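Local coordinates for protein flavocytochrome C3 fumarate reductase (Shewanella frigidimarina, PDB 1QO8) that catalyses the essentially one-way reduction of fumarate to succinate, using one FAD and four covalently bound haem c groups per subunit, at residues 194-200 against 533-538; 389-394 against 472-477. One frame throughout, in Å; residues are numbered along the deposited sequence.

In the fold
From the N terminus the chain passes the haem-binding part before it enters the flavoprotein region, which holds all four segments. Contact 1 begins in the loop 194-200, between helices 184-194 and 201-220. It closes a long loop of 332 residues when 533-538 arrives, after strand 524-526 and before helix 543-563. Contact 2 is nested inside that loop. There 389-394, between strand 381-383 and helix 397-405, meets 472-477, which follows helix 453-469 and precedes strand 489-505. The two contacts do not touch; their centres are about 32 Å apart. Contact 1 lies on the FAD side; contact 2 ties together two loops of what is probably the mobile capping (clamp) domain.

Contact 1. Residues 194-200 against 533-538; sequences GGRQQND and GVHGYN
Two backbone hydrogen bonds join these loops: Tyr537 N to Gly195 O (3.0 Å) and Asp200 N to Gly533 O (3.0 Å). Asn538 ND2 adds a weak bond of 3.4 Å to Gly194 O. Residues 195-198 form a type I' turn, and 535-538 a type II' turn. Arg196, at positive phi, is the C-prime residue of a Schellman motif ending helix 184-194. Asp200 N-caps the next helix through Lys202 N. The CA atoms of Asn199 and Gly536 lie 3.6 Å apart, and a CB on Gly536 would clash with Asn199 N. Tyr537 (chi1 m) receives Gln198 CG over its ring, 3.4 Å from the centroid, in a CH-pi contact. One water bridges Gln198 OE1 (2.7 Å) and Tyr537 OH (2.9 Å). Arg196 NH1 sits at the ring edge, 4.1 Å from Tyr537 CD2, and bonds Ser518 of the second subunit. The His535 side chain packs on Ala544, an FAD-binding residue. Glycines and main-chain bonds thus fit a helix-linking loop closely against the loop beside the flavin site.

Contact 2. Residues 389-394 against 472-477; sequences RFISEL and DTAFGR
Neither segment is regular helix or strand. Their CA atoms come nearest at Ser392 and Arg477, 5.0 Å apart. Residues 472-477 curl into a compact loop: Gly476 N bonds Asp472 O (2.8 Å), and Gly476 has positive phi (85°), where a CB would jam against the preceding carbonyl. Asp472 (chi1 t) holds the loop from inside. Its OD1 accepts from Phe475 N (3.0 Å), an Asx motif, and its OD2 from Arg477 N (2.9 Å). In 389-394, Ser392 OG accepts from Leu394 N (3.1 Å), an ST turn.

Arg389 (m, t, p) spans the gap. Its NH1 and NH2 pair with Asp472 OD1 and OD2, each at 3.0 Å. Its NE and NH2 also bind Glu393 OE2 (2.9 Å) and OE1 (2.8 Å). Arg477, extended with chi1 to chi3 all t, reaches Glu393 OE1 by a weak bond from NH1 (3.3 Å); its NE bonds Asp479 O. The Phe475 ring (chi1 m) lies against the main chain, with Phe390 O 3.4 Å from Phe475 CE1 and Ile391 N over one face. A water links Ser392 N (3.0 Å) to Phe475 O (3.2 Å). Phe390 and Ile391 pack on helix 397-405, which starts at Arg397, the proton donor by similarity. Two arginines and two acids thus form a charge-balanced network. Buried Arg389, held by both carboxylates, ties the loop before that helix to the loop after helix 453-469, probably within the capping domain.

Contact 1. Residues 194-200 against 533-538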
ATOM      1  N   GLY A 194     -15.520  15.324  -3.687  1.00 47.89           N
ATOM      2  CA  GLY A 194     -15.968  13.909  -3.513  1.00 47.41           C
ATOM      3  C   GLY A 194     -14.739  13.050  -3.155  1.00 45.37           C
ATOM      4  O   GLY A 194     -14.837  12.133  -2.378  1.00 44.63           O
ATOM      5  N   GLY A 195     -13.552  13.363  -3.674  1.00 46.59           N
ATOM      6  CA  GLY A 195     -12.329  12.652  -3.330  1.00 46.73           C
ATOM      7  C   GLY A 195     -11.634  13.034  -2.045  1.00 46.56           C
ATOM      8  O   GLY A 195     -10.442  12.713  -1.855  1.00 44.50           O
ATOM      9  N   ARG A 196     -12.241  13.836  -1.173  1.00 48.88           N
ATOM     10  CA  ARG A 196     -11.654  14.436   0.021  1.00 49.42           C
ATOM     11  C   ARG A 196     -10.433  15.299  -0.226  1.00 49.23           C
ATOM     12  O   ARG A 196      -9.537  15.404   0.622  1.00 47.99           O
ATOM     13  CB  ARG A 196     -11.256  13.428   1.117  1.00 51.56           C
ATOM     14  CG  ARG A 196     -12.414  12.508   1.512  1.00 54.70           C
ATOM     15  CD  ARG A 196     -12.005  11.457   2.564  1.00 53.66           C
ATOM     16  NE  ARG A 196     -13.045  10.408   2.519  1.00 53.34           N
ATOM     17  CZ  ARG A 196     -12.877   9.216   3.026  1.00 55.08           C
ATOM     18  NH1 ARG A 196     -11.688   8.951   3.640  1.00 50.63           N
ATOM     19  NH2 ARG A 196     -13.828   8.259   2.974  1.00 55.15           N
ATOM     20  N   GLN A 197     -10.301  15.917  -1.386  1.00 50.41           N
ATOM     21  CA  GLN A 197      -9.296  16.842  -1.801  1.00 50.97           C
ATOM     22  C   GLN A 197      -7.980  16.110  -2.067  1.00 50.74           C
ATOM     23  O   GLN A 197      -7.000  16.792  -2.305  1.00 51.17           O
ATOM     24  CB  GLN A 197      -9.099  18.079  -0.904  1.00 53.02           C
ATOM     25  CG  GLN A 197     -10.348  18.930  -0.741  1.00 54.95           C
ATOM     26  CD  GLN A 197     -10.796  19.670  -1.993  1.00 55.59           C
ATOM     27  OE1 GLN A 197     -11.984  19.959  -2.156  1.00 57.42           O
ATOM     28  NE2 GLN A 197      -9.965  20.021  -2.942  1.00 54.97           N
ATOM     29  N   GLN A 198      -7.979  14.817  -2.313  1.00 50.11           N
ATOM     30  CA  GLN A 198      -6.756  14.028  -2.531  1.00 47.45           C
ATOM     31  C   GLN A 198      -6.468  13.736  -4.001  1.00 48.92           C
ATOM     32  O   GLN A 198      -5.353  13.261  -4.342  1.00 47.32           O
ATOM     33  CB  GLN A 198      -6.934  12.749  -1.724  1.00 47.73           C
ATOM     34  CG  GLN A 198      -6.870  12.949  -0.197  1.00 51.59           C
ATOM     35  CD  GLN A 198      -5.525  13.510   0.212  1.00 54.63           C
ATOM     36  OE1 GLN A 198      -4.459  13.224  -0.327  1.00 58.11           O
ATOM     37  NE2 GLN A 198      -5.406  14.408   1.153  1.00 57.14           N
ATOM     38  N   ASN A 199      -7.464  13.991  -4.861  1.00 46.13           N
ATOM     39  CA  ASN A 199      -7.354  13.703  -6.268  1.00 48.68           C
ATOM     40  C   ASN A 199      -6.187  14.539  -6.835  1.00 48.88           C
ATOM     41  O   ASN A 199      -5.997  15.642  -6.371  1.00 48.09           O
ATOM     42  CB  ASN A 199      -8.525  14.030  -7.207  1.00 45.80           C
ATOM     43  CG  ASN A 199      -9.904  13.763  -6.652  1.00 46.12           C
ATOM     44  OD1 ASN A 199     -10.850  13.232  -7.286  1.00 47.07           O
ATOM     45  ND2 ASN A 199     -10.104  14.226  -5.453  1.00 45.62           N
ATOM     46  N   ASP A 200      -5.458  13.980  -7.759  1.00 48.82           N
ATOM     47  CA  ASP A 200      -4.556  14.711  -8.630  1.00 51.53           C
ATOM     48  C   ASP A 200      -5.342  15.697  -9.505  1.00 51.65           C
ATOM     49  O   ASP A 200      -5.951  15.390 -10.555  1.00 48.45           O
ATOM     50  CB  ASP A 200      -3.777  13.690  -9.451  1.00 51.22           C
ATOM     51  CG  ASP A 200      -2.692  14.341 -10.288  1.00 54.39           C
ATOM     52  OD1 ASP A 200      -2.737  15.524 -10.659  1.00 56.29           O
ATOM     53  OD2 ASP A 200      -1.696  13.716 -10.656  1.00 54.53           O
ATOM     54  N   GLY A 533      -5.342   8.110  -8.411  1.00 49.22           N
ATOM     55  CA  GLY A 533      -5.218   9.515  -8.707  1.00 49.05           C
ATOM     56  C   GLY A 533      -6.377  10.273  -9.332  1.00 48.70           C
ATOM     57  O   GLY A 533      -6.494  11.504  -9.139  1.00 47.86           O
ATOM     58  N   VAL A 534      -7.223   9.762 -10.180  1.00 45.88           N
ATOM     59  CA  VAL A 534      -8.347  10.488 -10.773  1.00 47.31           C
ATOM     60  C   VAL A 534      -9.400  10.798  -9.700  1.00 47.53           C
ATOM     61  O   VAL A 534      -9.935  11.869  -9.645  1.00 46.91           O
ATOM     62  CB  VAL A 534      -8.943   9.654 -11.934  1.00 45.95           C
ATOM     63  CG1 VAL A 534     -10.135  10.457 -12.519  1.00 47.80           C
ATOM     64  CG2 VAL A 534      -7.878   9.499 -13.000  1.00 45.71           C
ATOM     65  N   HIS A 535      -9.668   9.869  -8.784  1.00 44.02           N
ATOM     66  CA  HIS A 535     -10.709   9.892  -7.811  1.00 46.12           C
ATOM     67  C   HIS A 535     -10.278  10.175  -6.372  1.00 45.74           C
ATOM     68  O   HIS A 535     -11.145  10.307  -5.486  1.00 44.04           O
ATOM     69  CB  HIS A 535     -11.472   8.539  -7.808  1.00 43.50           C
ATOM     70  CG  HIS A 535     -11.973   8.193  -9.170  1.00 44.51           C
ATOM     71  ND1 HIS A 535     -11.508   7.076  -9.868  1.00 45.21           N
ATOM     72  CD2 HIS A 535     -12.863   8.838  -9.982  1.00 41.48           C
ATOM     73  CE1 HIS A 535     -12.121   7.006 -11.036  1.00 45.79           C
ATOM     74  NE2 HIS A 535     -12.921   8.078 -11.133  1.00 46.30           N
ATOM     75  N   GLY A 536      -8.984  10.441  -6.178  1.00 45.24           N
ATOM     76  CA  GLY A 536      -8.513  10.578  -4.796  1.00 43.19           C
ATOM     77  C   GLY A 536      -9.080   9.539  -3.872  1.00 42.00           C
ATOM     78  O   GLY A 536      -8.945   8.328  -4.144  1.00 42.69           O
ATOM     79  N   TYR A 537      -9.600   9.926  -2.720  1.00 42.00           N
ATOM     80  CA  TYR A 537     -10.060   8.906  -1.743  1.00 41.86           C
ATOM     81  C   TYR A 537     -11.477   8.452  -1.993  1.00 41.08           C
ATOM     82  O   TYR A 537     -11.923   7.570  -1.247  1.00 41.93           O
ATOM     83  CB  TYR A 537      -9.919   9.435  -0.298  1.00 43.28           C
ATOM     84  CG  TYR A 537      -8.522   9.605   0.243  1.00 45.40           C
ATOM     85  CD1 TYR A 537      -7.396   9.421  -0.564  1.00 45.80           C
ATOM     86  CD2 TYR A 537      -8.307   9.920   1.590  1.00 45.76           C
ATOM     87  CE1 TYR A 537      -6.118   9.556  -0.045  1.00 46.51           C
ATOM     88  CE2 TYR A 537      -7.027  10.066   2.129  1.00 46.72           C
ATOM     89  CZ  TYR A 537      -5.941   9.870   1.303  1.00 48.13           C
ATOM     90  OH  TYR A 537      -4.659   9.975   1.773  1.00 46.22           O
ATOM     91  N   ASN A 538     -12.218   8.919  -3.009  1.00 42.59           N
ATOM     92  CA  ASN A 538     -13.614   8.381  -3.112  1.00 43.33           C
ATOM     93  C   ASN A 538     -14.115   8.640  -4.502  1.00 42.71           C
ATOM     94  O   ASN A 538     -14.139   9.817  -4.895  1.00 43.05           O
ATOM     95  CB  ASN A 538     -14.494   9.048  -2.056  1.00 46.09           C
ATOM     96  CG  ASN A 538     -15.917   8.500  -2.106  1.00 48.05           C
ATOM     97  OD1 ASN A 538     -16.190   7.311  -2.011  1.00 47.27           O
ATOM     98  ND2 ASN A 538     -16.873   9.374  -2.387  1.00 48.31           N
TER
HETATM   99  O   HOH W   1      -2.541  11.709   0.761  1.00 71.82           O

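Contact 2. Residues 389-394 against 472-477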
ATOM      1  N   ARG A 389     -33.251  -6.497  14.388  1.00 39.68           N
ATOM      2  CA  ARG A 389     -32.761  -5.244  13.848  1.00 39.44           C
ATOM      3  C   ARG A 389     -31.500  -4.931  14.638  1.00 39.99           C
ATOM      4  O   ARG A 389     -31.437  -5.538  15.690  1.00 37.99           O
ATOM      5  CB  ARG A 389     -33.843  -4.118  14.015  1.00 37.39           C
ATOM      6  CG  ARG A 389     -35.027  -4.309  13.032  1.00 37.42           C
ATOM      7  CD  ARG A 389     -36.146  -3.255  13.389  1.00 33.60           C
ATOM      8  NE  ARG A 389     -35.675  -1.985  12.907  1.00 35.73           N
ATOM      9  CZ  ARG A 389     -35.680  -0.834  13.590  1.00 41.85           C
ATOM     10  NH1 ARG A 389     -36.302  -0.906  14.791  1.00 41.41           N
ATOM     11  NH2 ARG A 389     -35.293   0.295  13.027  1.00 41.16           N
ATOM     12  N   PHE A 390     -30.586  -4.087  14.196  1.00 39.32           N
ATOM     13  CA  PHE A 390     -29.329  -3.957  14.923  1.00 42.33           C
ATOM     14  C   PHE A 390     -28.912  -2.520  14.662  1.00 40.81           C
ATOM     15  O   PHE A 390     -27.995  -2.028  15.212  1.00 42.30           O
ATOM     16  CB  PHE A 390     -28.160  -4.848  14.463  1.00 39.60           C
ATOM     17  CG  PHE A 390     -28.082  -5.019  12.952  1.00 39.25           C
ATOM     18  CD1 PHE A 390     -28.851  -5.940  12.317  1.00 38.00           C
ATOM     19  CD2 PHE A 390     -27.211  -4.263  12.180  1.00 40.02           C
ATOM     20  CE1 PHE A 390     -28.785  -6.065  10.922  1.00 39.58           C
ATOM     21  CE2 PHE A 390     -27.148  -4.314  10.779  1.00 39.83           C
ATOM     22  CZ  PHE A 390     -27.924  -5.279  10.177  1.00 39.07           C
ATOM     23  N   ILE A 391     -29.697  -1.722  13.961  1.00 41.54           N
ATOM     24  CA  ILE A 391     -29.285  -0.357  13.634  1.00 40.35           C
ATOM     25  C   ILE A 391     -30.460   0.269  12.864  1.00 41.17           C
ATOM     26  O   ILE A 391     -31.325  -0.467  12.387  1.00 41.79           O
ATOM     27  CB  ILE A 391     -27.967  -0.221  12.869  1.00 40.16           C
ATOM     28  CG1 ILE A 391     -27.578   1.261  12.930  1.00 44.19           C
ATOM     29  CG2 ILE A 391     -27.955  -0.717  11.424  1.00 37.02           C
ATOM     30  CD1 ILE A 391     -26.091   1.554  12.708  1.00 44.78           C
ATOM     31  N   SER A 392     -30.557   1.590  12.922  1.00 39.88           N
ATOM     32  CA  SER A 392     -31.539   2.222  12.068  1.00 41.50           C
ATOM     33  C   SER A 392     -31.247   1.976  10.571  1.00 37.61           C
ATOM     34  O   SER A 392     -30.115   2.243  10.162  1.00 36.20           O
ATOM     35  CB  SER A 392     -31.532   3.715  12.294  1.00 42.77           C
ATOM     36  OG  SER A 392     -32.340   4.421  11.340  1.00 43.60           O
ATOM     37  N   GLU A 393     -32.316   1.740   9.816  1.00 38.25           N
ATOM     38  CA  GLU A 393     -32.109   1.451   8.369  1.00 37.31           C
ATOM     39  C   GLU A 393     -31.805   2.723   7.636  1.00 40.60           C
ATOM     40  O   GLU A 393     -31.369   2.715   6.481  1.00 40.14           O
ATOM     41  CB  GLU A 393     -33.317   0.752   7.855  1.00 36.54           C
ATOM     42  CG  GLU A 393     -33.509  -0.661   8.402  1.00 38.38           C
ATOM     43  CD  GLU A 393     -34.261  -0.679   9.744  1.00 43.09           C
ATOM     44  OE1 GLU A 393     -34.500   0.426  10.300  1.00 40.04           O
ATOM     45  OE2 GLU A 393     -34.608  -1.797  10.175  1.00 40.24           O
ATOM     46  N   LEU A 394     -32.119   3.893   8.247  1.00 40.58           N
ATOM     47  CA  LEU A 394     -31.679   5.153   7.648  1.00 41.50           C
ATOM     48  C   LEU A 394     -30.355   5.690   8.180  1.00 42.61           C
ATOM     49  O   LEU A 394     -30.129   6.863   7.850  1.00 44.64           O
ATOM     50  CB  LEU A 394     -32.792   6.218   7.861  1.00 41.48           C
ATOM     51  CG  LEU A 394     -34.202   5.751   7.534  1.00 44.38           C
ATOM     52  CD1 LEU A 394     -35.231   6.879   7.761  1.00 41.15           C
ATOM     53  CD2 LEU A 394     -34.366   5.180   6.102  1.00 44.27           C
ATOM     54  N   ASP A 472     -39.213   4.977  17.097  1.00 44.94           N
ATOM     55  CA  ASP A 472     -38.556   3.611  17.081  1.00 45.10           C
ATOM     56  C   ASP A 472     -37.630   3.604  18.339  1.00 46.78           C
ATOM     57  O   ASP A 472     -36.617   4.306  18.321  1.00 42.25           O
ATOM     58  CB  ASP A 472     -37.674   3.513  15.878  1.00 46.14           C
ATOM     59  CG  ASP A 472     -36.636   2.380  15.882  1.00 46.48           C
ATOM     60  OD1 ASP A 472     -36.727   1.393  16.617  1.00 43.95           O
ATOM     61  OD2 ASP A 472     -35.717   2.460  15.027  1.00 45.45           O
ATOM     62  N   THR A 473     -38.128   3.028  19.414  1.00 49.46           N
ATOM     63  CA  THR A 473     -37.376   3.026  20.667  1.00 53.41           C
ATOM     64  C   THR A 473     -36.147   2.109  20.623  1.00 53.88           C
ATOM     65  O   THR A 473     -35.216   2.403  21.381  1.00 54.03           O
ATOM     66  CB  THR A 473     -38.314   2.566  21.802  1.00 54.80           C
ATOM     67  OG1 THR A 473     -39.065   1.416  21.505  1.00 54.88           O
ATOM     68  CG2 THR A 473     -39.392   3.650  22.076  1.00 59.19           C
ATOM     69  N   ALA A 474     -36.173   1.025  19.809  1.00 49.35           N
ATOM     70  CA  ALA A 474     -34.874   0.314  19.606  1.00 47.86           C
ATOM     71  C   ALA A 474     -33.799   1.176  19.010  1.00 45.64           C
ATOM     72  O   ALA A 474     -32.658   1.253  19.530  1.00 44.83           O
ATOM     73  CB  ALA A 474     -35.103  -0.969  18.832  1.00 44.35           C
ATOM     74  N   PHE A 475     -34.021   1.842  17.834  1.00 44.29           N
ATOM     75  CA  PHE A 475     -32.924   2.406  17.099  1.00 44.66           C
ATOM     76  C   PHE A 475     -33.104   3.811  16.588  1.00 44.74           C
ATOM     77  O   PHE A 475     -32.134   4.305  15.954  1.00 45.32           O
ATOM     78  CB  PHE A 475     -32.461   1.498  15.884  1.00 43.59           C
ATOM     79  CG  PHE A 475     -31.964   0.171  16.398  1.00 43.82           C
ATOM     80  CD1 PHE A 475     -30.711   0.105  17.008  1.00 43.42           C
ATOM     81  CD2 PHE A 475     -32.751  -0.937  16.402  1.00 40.23           C
ATOM     82  CE1 PHE A 475     -30.236  -1.090  17.543  1.00 43.93           C
ATOM     83  CE2 PHE A 475     -32.301  -2.139  16.906  1.00 44.84           C
ATOM     84  CZ  PHE A 475     -31.044  -2.220  17.539  1.00 43.66           C
ATOM     85  N   GLY A 476     -34.229   4.500  16.838  1.00 45.52           N
ATOM     86  CA  GLY A 476     -34.213   5.922  16.449  1.00 43.71           C
ATOM     87  C   GLY A 476     -34.571   6.132  14.995  1.00 47.78           C
ATOM     88  O   GLY A 476     -34.385   7.267  14.525  1.00 49.15           O
ATOM     89  N   ARG A 477     -34.984   5.101  14.207  1.00 48.70           N
ATOM     90  CA  ARG A 477     -35.276   5.499  12.786  1.00 46.27           C
ATOM     91  C   ARG A 477     -36.293   6.636  12.799  1.00 45.25           C
ATOM     92  O   ARG A 477     -37.346   6.356  13.385  1.00 42.90           O
ATOM     93  CB  ARG A 477     -35.936   4.250  12.185  1.00 44.31           C
ATOM     94  CG  ARG A 477     -36.237   4.455  10.687  1.00 43.28           C
ATOM     95  CD  ARG A 477     -36.812   3.076  10.203  1.00 40.43           C
ATOM     96  NE  ARG A 477     -37.110   3.341   8.779  1.00 40.56           N
ATOM     97  CZ  ARG A 477     -37.087   2.449   7.787  1.00 41.70           C
ATOM     98  NH1 ARG A 477     -36.836   1.148   8.054  1.00 37.74           N
ATOM     99  NH2 ARG A 477     -37.353   2.918   6.562  1.00 39.53           N
TER
HETATM  100  O   HOH W   2     -29.298   3.537  14.791  1.00 62.38           O